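Serine protease inhibitor 2 (Anopheles gambiae, PDB 3PZF) inhibits the serine proteases CLIPB9, CLIPB10 and CLIPB4, so preventing phenoloxidase activation and restraining melanization in the mosquito hemolymph. Local coordinates at residues I55-D60 with S314-L318; N199-F203 with N212-E217; K243-I249 with I375-E381. One frame throughout, in Å; residues are numbered along the deposited sequence.

Interaction 1 of 3, residues I55-D60 with S314-L318; sequences IYEASD and SLPLL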
# COMPACT_ATOMS: atom_id res chain seq x y z
N ILE A 55 11.14 -12.22 4.85
CA ILE A 55 11.16 -13.04 6.04
C ILE A 55 11.20 -14.51 5.64
O ILE A 55 11.93 -15.30 6.27
CB ILE A 55 9.94 -12.75 6.94
CG1 ILE A 55 10.11 -11.36 7.56
CG2 ILE A 55 9.82 -13.82 8.02
CD1 ILE A 55 8.86 -10.83 8.32
N TYR A 56 10.46 -14.87 4.60
CA TYR A 56 10.54 -16.21 4.01
C TYR A 56 11.97 -16.56 3.59
O TYR A 56 12.47 -17.63 3.92
CB TYR A 56 9.58 -16.31 2.82
CG TYR A 56 9.46 -17.70 2.22
CD1 TYR A 56 8.73 -18.68 2.85
CD2 TYR A 56 10.06 -17.99 1.00
CE1 TYR A 56 8.60 -19.95 2.28
CE2 TYR A 56 9.94 -19.26 0.43
CZ TYR A 56 9.21 -20.22 1.08
OH TYR A 56 9.07 -21.48 0.53
N GLU A 57 12.65 -15.64 2.89
CA GLU A 57 14.03 -15.85 2.45
C GLU A 57 14.98 -16.04 3.65
O GLU A 57 15.97 -16.79 3.55
CB GLU A 57 14.48 -14.63 1.63
CG GLU A 57 13.85 -14.56 0.22
CD GLU A 57 14.70 -15.23 -0.86
OE1 GLU A 57 15.63 -16.05 -0.53
OE2 GLU A 57 14.44 -14.93 -2.06
N ALA A 58 14.66 -15.39 4.76
CA ALA A 58 15.54 -15.46 5.95
C ALA A 58 15.33 -16.73 6.74
O ALA A 58 16.16 -17.11 7.56
CB ALA A 58 15.26 -14.28 6.87
N SER A 59 14.20 -17.39 6.51
CA SER A 59 13.86 -18.59 7.25
C SER A 59 14.45 -19.86 6.67
O SER A 59 14.51 -20.05 5.45
CB SER A 59 12.35 -18.76 7.33
OG SER A 59 12.05 -20.09 7.72
N ASP A 60 14.85 -20.74 7.57
CA ASP A 60 15.42 -22.03 7.20
C ASP A 60 14.44 -22.82 6.34
O ASP A 60 14.81 -23.49 5.38
CB ASP A 60 15.72 -22.83 8.46
CG ASP A 60 16.77 -23.88 8.25
OD1 ASP A 60 17.60 -23.70 7.33
OD2 ASP A 60 16.76 -24.89 8.99
N SER A 314 12.65 -18.37 13.58
CA SER A 314 14.08 -18.15 13.48
C SER A 314 14.37 -17.54 12.13
O SER A 314 13.55 -17.61 11.20
CB SER A 314 14.83 -19.48 13.60
OG SER A 314 14.42 -20.35 12.56
N LEU A 315 15.53 -16.92 12.03
CA LEU A 315 15.95 -16.25 10.81
C LEU A 315 17.37 -16.69 10.46
O LEU A 315 18.25 -15.87 10.22
CB LEU A 315 15.92 -14.74 11.04
CG LEU A 315 14.57 -14.06 11.35
CD1 LEU A 315 14.88 -12.63 11.79
CD2 LEU A 315 13.63 -14.09 10.15
N PRO A 316 17.59 -18.00 10.36
CA PRO A 316 18.97 -18.51 10.23
C PRO A 316 19.69 -18.13 8.93
O PRO A 316 20.93 -18.24 8.88
CB PRO A 316 18.79 -20.02 10.29
CG PRO A 316 17.37 -20.24 9.80
CD PRO A 316 16.59 -19.07 10.30
N LEU A 317 18.96 -17.75 7.89
CA LEU A 317 19.62 -17.37 6.65
C LEU A 317 19.88 -15.86 6.59
O LEU A 317 20.58 -15.38 5.69
CB LEU A 317 18.83 -17.87 5.40
CG LEU A 317 18.53 -19.37 5.34
CD1 LEU A 317 17.81 -19.75 4.03
CD2 LEU A 317 19.81 -20.22 5.50
N LEU A 318 19.36 -15.11 7.57
CA LEU A 318 19.63 -13.68 7.69
C LEU A 318 20.68 -13.45 8.77
O LEU A 318 21.59 -12.67 8.58
CB LEU A 318 18.35 -12.89 8.06
CG LEU A 318 18.39 -11.37 8.25
CD1 LEU A 318 16.94 -10.78 8.14
CD2 LEU A 318 19.00 -11.03 9.64
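Helix 45-58 ends at Ala-58, and the backbone turns out of the helix at Ser-59; against this terminus lies 314-318, which has no regular secondary structure. Its residues 315-318 form a type I beta turn, with Pro-316 and Leu-317 at the corners and a 3.0 Å hydrogen bond from Leu-318 N to Leu-315 O. The turn directs Leu-317 N to Ala-58 O, at 2.9 Å, the one hydrogen bond between the segments. Leu-315 CA adds a CA-H...O contact to Ala-58 O at 3.4 Å. The Ala-58 methyl fits between two leucines of the turn: its CB lies 3.7 Å from Leu-315 CD2 and 3.6 Å from Leu-318 CB. Leu-317 instead reaches across the helix end, its CD1 3.5 Å from Glu-57 O and 3.6 Å from Ser-59 O. At the exposed margin, Pro-316 CG meets CB of the poorly ordered Asp-60 at 3.4 Å. The carboxylate of Glu-57 turns to other partners, Arg-87 and Tyr-132, the latter on helix 122-132, whose Tyr-124 also touches Ala-58 and Leu-318. In the serpin fold this is the C-terminal end of helix B, here packed against the loop that precedes strand 332-341.

Interaction 2 of 3, residues N199-F203 with N212-E217; sequences NVKPF and NAQYME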
# COMPACT_ATOMS: atom_id res chain seq x y z
N ASN A 199 -14.35 25.81 -2.96
CA ASN A 199 -15.25 24.73 -3.31
C ASN A 199 -15.50 23.80 -2.15
O ASN A 199 -15.51 22.58 -2.31
CB ASN A 199 -14.69 23.92 -4.49
CG ASN A 199 -15.80 23.30 -5.34
OD1 ASN A 199 -16.95 23.75 -5.29
ND2 ASN A 199 -15.45 22.28 -6.12
N VAL A 200 -15.73 24.36 -0.97
CA VAL A 200 -16.09 23.57 0.18
C VAL A 200 -17.53 23.08 0.08
O VAL A 200 -18.40 23.83 -0.32
CB VAL A 200 -15.93 24.41 1.48
CG1 VAL A 200 -16.74 23.80 2.64
CG2 VAL A 200 -14.46 24.48 1.84
N LYS A 201 -17.77 21.83 0.43
CA LYS A 201 -19.14 21.32 0.50
C LYS A 201 -19.18 20.35 1.64
O LYS A 201 -18.13 19.92 2.09
CB LYS A 201 -19.51 20.54 -0.78
CG LYS A 201 -19.14 21.16 -2.12
CD LYS A 201 -19.38 20.09 -3.24
CE LYS A 201 -18.88 20.51 -4.61
NZ LYS A 201 -19.68 21.62 -5.21
N PRO A 202 -20.38 19.97 2.09
CA PRO A 202 -20.49 18.92 3.13
C PRO A 202 -19.93 17.57 2.67
O PRO A 202 -19.86 17.27 1.45
CB PRO A 202 -22.00 18.80 3.34
CG PRO A 202 -22.54 20.16 2.94
CD PRO A 202 -21.70 20.54 1.77
N PHE A 203 -19.54 16.76 3.65
CA PHE A 203 -19.10 15.37 3.42
C PHE A 203 -19.86 14.53 4.43
O PHE A 203 -19.93 14.89 5.61
CB PHE A 203 -17.59 15.21 3.65
CG PHE A 203 -17.10 13.80 3.43
CD1 PHE A 203 -16.72 13.39 2.16
CD2 PHE A 203 -17.05 12.88 4.48
CE1 PHE A 203 -16.27 12.08 1.92
CE2 PHE A 203 -16.60 11.58 4.26
CZ PHE A 203 -16.22 11.18 2.96
N ASN A 212 -17.12 18.83 6.58
CA ASN A 212 -16.97 19.56 5.33
C ASN A 212 -15.67 19.16 4.67
O ASN A 212 -14.77 18.71 5.35
CB ASN A 212 -16.96 21.07 5.61
CG ASN A 212 -18.29 21.56 6.11
OD1 ASN A 212 -19.26 21.56 5.38
ND2 ASN A 212 -18.33 21.98 7.38
N ALA A 213 -15.60 19.30 3.35
CA ALA A 213 -14.39 18.99 2.61
C ALA A 213 -14.17 19.99 1.48
O ALA A 213 -15.09 20.69 1.10
CB ALA A 213 -14.48 17.57 2.03
N GLN A 214 -12.95 20.03 0.93
CA GLN A 214 -12.67 20.85 -0.24
C GLN A 214 -12.71 19.95 -1.45
O GLN A 214 -12.02 18.95 -1.48
CB GLN A 214 -11.27 21.44 -0.17
CG GLN A 214 -11.08 22.41 0.99
CD GLN A 214 -9.83 23.24 0.79
OE1 GLN A 214 -9.81 24.14 -0.05
NE2 GLN A 214 -8.78 22.90 1.51
N TYR A 215 -13.48 20.32 -2.47
CA TYR A 215 -13.72 19.39 -3.58
C TYR A 215 -13.12 19.88 -4.90
O TYR A 215 -12.83 21.07 -5.06
CB TYR A 215 -15.22 19.19 -3.75
CG TYR A 215 -15.87 18.32 -2.68
CD1 TYR A 215 -16.07 16.95 -2.89
CD2 TYR A 215 -16.33 18.89 -1.47
CE1 TYR A 215 -16.71 16.15 -1.94
CE2 TYR A 215 -16.96 18.12 -0.51
CZ TYR A 215 -17.16 16.76 -0.75
OH TYR A 215 -17.78 15.99 0.21
N MET A 216 -12.93 18.95 -5.82
CA MET A 216 -12.52 19.28 -7.18
C MET A 216 -13.47 18.54 -8.11
O MET A 216 -13.95 17.48 -7.75
CB MET A 216 -11.08 18.85 -7.44
CG MET A 216 -10.78 17.46 -7.01
SD MET A 216 -8.98 17.22 -7.08
CE MET A 216 -8.91 15.49 -6.72
N GLU A 217 -13.77 19.13 -9.27
CA GLU A 217 -14.81 18.62 -10.17
C GLU A 217 -14.34 18.75 -11.60
O GLU A 217 -13.74 19.77 -11.95
CB GLU A 217 -16.09 19.47 -10.03
CG GLU A 217 -16.61 19.53 -8.61
CD GLU A 217 -17.77 20.50 -8.45
OE1 GLU A 217 -18.70 20.49 -9.30
OE2 GLU A 217 -17.73 21.29 -7.49
O HOH W 1 -12.14 24.57 -1.74
O HOH W 2 -20.94 21.63 -7.99
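Strands 200-203 and 211-227 form an antiparallel beta hairpin, strands s4C and s3C of the serpin sheet C, and residues 212-217 carry one side of the pairing. Asn-212 opposite Pro-202 is a non-hydrogen-bonded pair, with CA atoms only 4.2 Å apart, and Asn-212 CB packs 4.0 Å from Val-200 CG1. Ala-213 faces Lys-201 in the hydrogen-bonded pair: Ala-213 N gives a bond to Lys-201 O (2.9 Å) and Lys-201 N one to Ala-213 O (3.0 Å), while Ala-213 CB rests 4.2 Å from Phe-203 CB. Gln-214, opposite Val-200, also bonds through its backbone to Lys-287 of strand 277-295 on the far side. Tyr-215 gives the most buried surface. Its N bonds to Asn-199 O at 3.0 Å, its OH donates to Pro-202 O at 2.7 Å, and one face of its ring receives Lys-201 CD in a CH-pi contact 4.1 Å from the centroid. The CA-to-CB bond of Met-216 points away from 199-203, and the side chain touches Phe-193. Glu-217 closes the polar end of the hairpin: Glu-217 OE2 accepts a hydrogen bond from Asn-199 ND2 (2.8 Å) and forms a salt bridge of 3.0 Å with Lys-201 NZ, the same amine that, at 3.1 Å, donates to a water which in turn donates to Glu-217 OE1 at 2.8 Å.

Interaction 3 of 3, residues K243-I249 with I375-E381; sequences KLAMYFI and IFFIEDE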
# COMPACT_ATOMS: atom_id res chain seq x y z
N LYS A 243 1.36 3.75 -16.89
CA LYS A 243 1.62 2.65 -15.97
C LYS A 243 0.67 2.60 -14.79
O LYS A 243 0.19 1.51 -14.44
CB LYS A 243 3.04 2.69 -15.45
CG LYS A 243 3.28 1.63 -14.40
CD LYS A 243 4.70 1.11 -14.44
CE LYS A 243 4.98 0.37 -15.72
NZ LYS A 243 6.43 0.17 -15.86
N LEU A 244 0.43 3.74 -14.16
CA LEU A 244 -0.29 3.77 -12.90
C LEU A 244 -1.67 4.42 -13.07
O LEU A 244 -1.85 5.32 -13.91
CB LEU A 244 0.47 4.59 -11.85
CG LEU A 244 1.86 4.04 -11.51
CD1 LEU A 244 2.48 4.98 -10.49
CD2 LEU A 244 1.76 2.63 -10.96
N ALA A 245 -2.63 3.97 -12.27
CA ALA A 245 -3.94 4.64 -12.21
C ALA A 245 -4.50 4.54 -10.81
O ALA A 245 -4.16 3.63 -10.09
CB ALA A 245 -4.90 3.98 -13.23
N MET A 246 -5.33 5.50 -10.38
CA MET A 246 -6.02 5.37 -9.10
C MET A 246 -7.45 4.96 -9.36
O MET A 246 -8.15 5.59 -10.16
CB MET A 246 -6.00 6.67 -8.27
CG MET A 246 -6.72 6.50 -6.92
SD MET A 246 -6.53 7.94 -5.78
CE MET A 246 -4.90 7.69 -5.08
N TYR A 247 -7.89 3.92 -8.67
CA TYR A 247 -9.30 3.52 -8.75
C TYR A 247 -10.04 3.95 -7.50
O TYR A 247 -9.46 3.97 -6.41
CB TYR A 247 -9.41 2.01 -8.88
CG TYR A 247 -9.16 1.45 -10.26
CD1 TYR A 247 -7.87 1.12 -10.67
CD2 TYR A 247 -10.23 1.22 -11.15
CE1 TYR A 247 -7.64 0.58 -11.96
CE2 TYR A 247 -9.99 0.67 -12.42
CZ TYR A 247 -8.70 0.36 -12.82
OH TYR A 247 -8.53 -0.21 -14.09
N PHE A 248 -11.31 4.34 -7.66
CA PHE A 248 -12.16 4.75 -6.54
C PHE A 248 -13.37 3.85 -6.53
O PHE A 248 -14.00 3.67 -7.57
CB PHE A 248 -12.63 6.21 -6.72
CG PHE A 248 -11.50 7.20 -6.82
CD1 PHE A 248 -11.08 7.91 -5.70
CD2 PHE A 248 -10.80 7.38 -8.02
CE1 PHE A 248 -10.02 8.79 -5.78
CE2 PHE A 248 -9.73 8.27 -8.09
CZ PHE A 248 -9.35 8.99 -6.97
N ILE A 249 -13.72 3.30 -5.37
CA ILE A 249 -14.95 2.52 -5.23
C ILE A 249 -15.85 3.25 -4.23
O ILE A 249 -15.52 3.32 -3.04
CB ILE A 249 -14.68 1.10 -4.73
CG1 ILE A 249 -13.78 0.37 -5.75
CG2 ILE A 249 -15.99 0.35 -4.49
CD1 ILE A 249 -13.25 -1.02 -5.24
N ILE A 375 -13.43 3.83 -1.01
CA ILE A 375 -12.18 3.07 -1.05
C ILE A 375 -11.42 3.54 -2.26
O ILE A 375 -12.02 3.90 -3.26
CB ILE A 375 -12.53 1.58 -1.21
CG1 ILE A 375 -13.34 1.14 0.03
CG2 ILE A 375 -11.23 0.70 -1.46
CD1 ILE A 375 -14.26 -0.09 -0.19
N PHE A 376 -10.09 3.57 -2.19
CA PHE A 376 -9.29 3.84 -3.36
C PHE A 376 -8.07 2.92 -3.38
O PHE A 376 -7.70 2.34 -2.34
CB PHE A 376 -8.83 5.30 -3.40
CG PHE A 376 -7.92 5.69 -2.26
CD1 PHE A 376 -8.44 6.23 -1.07
CD2 PHE A 376 -6.54 5.54 -2.38
CE1 PHE A 376 -7.59 6.56 -0.01
CE2 PHE A 376 -5.69 5.88 -1.32
CZ PHE A 376 -6.22 6.40 -0.13
N PHE A 377 -7.49 2.74 -4.56
CA PHE A 377 -6.23 2.01 -4.68
C PHE A 377 -5.46 2.49 -5.91
O PHE A 377 -6.05 3.06 -6.83
CB PHE A 377 -6.40 0.47 -4.64
CG PHE A 377 -7.22 -0.12 -5.76
CD1 PHE A 377 -8.59 -0.25 -5.65
CD2 PHE A 377 -6.59 -0.63 -6.91
CE1 PHE A 377 -9.34 -0.85 -6.69
CE2 PHE A 377 -7.35 -1.21 -7.95
CZ PHE A 377 -8.72 -1.31 -7.81
N ILE A 378 -4.14 2.35 -5.86
CA ILE A 378 -3.32 2.69 -7.01
C ILE A 378 -2.72 1.39 -7.51
O ILE A 378 -2.15 0.64 -6.71
CB ILE A 378 -2.21 3.65 -6.63
CG1 ILE A 378 -2.84 4.99 -6.18
CG2 ILE A 378 -1.28 3.90 -7.85
CD1 ILE A 378 -1.82 5.98 -5.71
N GLU A 379 -2.83 1.14 -8.81
CA GLU A 379 -2.34 -0.12 -9.37
C GLU A 379 -1.37 0.13 -10.51
O GLU A 379 -1.49 1.11 -11.23
CB GLU A 379 -3.56 -0.91 -9.82
CG GLU A 379 -3.42 -1.89 -10.94
CD GLU A 379 -4.76 -2.52 -11.23
OE1 GLU A 379 -5.37 -3.05 -10.28
OE2 GLU A 379 -5.24 -2.44 -12.38
N ASP A 380 -0.38 -0.76 -10.63
CA ASP A 380 0.46 -0.88 -11.82
C ASP A 380 -0.38 -1.63 -12.86
O ASP A 380 -0.68 -2.80 -12.70
CB ASP A 380 1.74 -1.67 -11.45
CG ASP A 380 2.68 -1.88 -12.64
OD1 ASP A 380 2.21 -1.84 -13.80
OD2 ASP A 380 3.90 -2.06 -12.41
N GLU A 381 -0.83 -0.93 -13.90
CA GLU A 381 -1.81 -1.50 -14.81
C GLU A 381 -1.16 -2.44 -15.82
O GLU A 381 -1.86 -3.04 -16.62
CB GLU A 381 -2.54 -0.41 -15.56
CG GLU A 381 -3.28 0.52 -14.59
CD GLU A 381 -4.28 1.37 -15.32
OE1 GLU A 381 -5.48 1.11 -15.15
OE2 GLU A 381 -3.84 2.24 -16.10
O HOH W 3 -6.28 -1.35 -14.46
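Six antiparallel bridges join strands 244-249 and 375-380, with backbone bonds running from Ile-375 N to Ile-249 O (3.0 Å) through to Glu-381 N and Lys-243 O (2.7 Å). What distinguishes the contact is how the side chains are set. Phe-377 takes the p rotamer (chi1 62°), which swings its ring in against the partner strand and beneath Tyr-247 CB, which sits over the face, 3.7 Å from the Phe-377 centroid. The Tyr-247 and Phe-377 rings are nearly parallel, at 13°, but slid so far apart that they barely overlap. Ile-249 CD1 touches the edge of the same Phe-377 ring, 4.2 Å from Phe-377 CE1. On the other face Phe-376 is also p, yet there its ring leads away from the partner strand, and it meets Phe-288. Met-246, extended through chi2 and turned to m at chi3, brings its CE 3.6 Å from Ile-378 CG1 and 3.8 Å from Phe-376 CD2 in apolar contacts, while Met-246 SD lies 5.0 Å from the centroid of the Phe-376 ring, 46° off its normal, an oblique Met-aromatic contact. A water links Tyr-247 OH (2.5 Å), Glu-379 OE2 (2.6 Å) and Glu-381 OE1 (2.7 Å); the acids are further paired with Arg-21 and Arg-236, respectively. Flanked by strands 232-238 and 386-392, these two form the middle of the antiparallel sheet B of the serpin fold, as strands s3B and s4B.

In the fold
Interaction 3 is the buried core contact; interaction 2 is only partly buried and interaction 1 largely buried, though both lie further out. Interactions 2 and 3 share one strand system: 211-227 of interaction 2 pairs with 232-238, which pairs with 244-251 of interaction 3, and the nearest atoms of the two contacts are about 7 Å apart. Interaction 1 lies across the chain's centre, 49 Å from interaction 2 and 33 Å from interaction 3, centre to centre. To backbone pairing, interaction 3 adds aromatic and aliphatic packing and buried acids satisfied by a water and partners elsewhere, interaction 2 a salt bridge and side-chain hydrogen bonds near the surface; interaction 1 has one backbone bond and small apolar contacts.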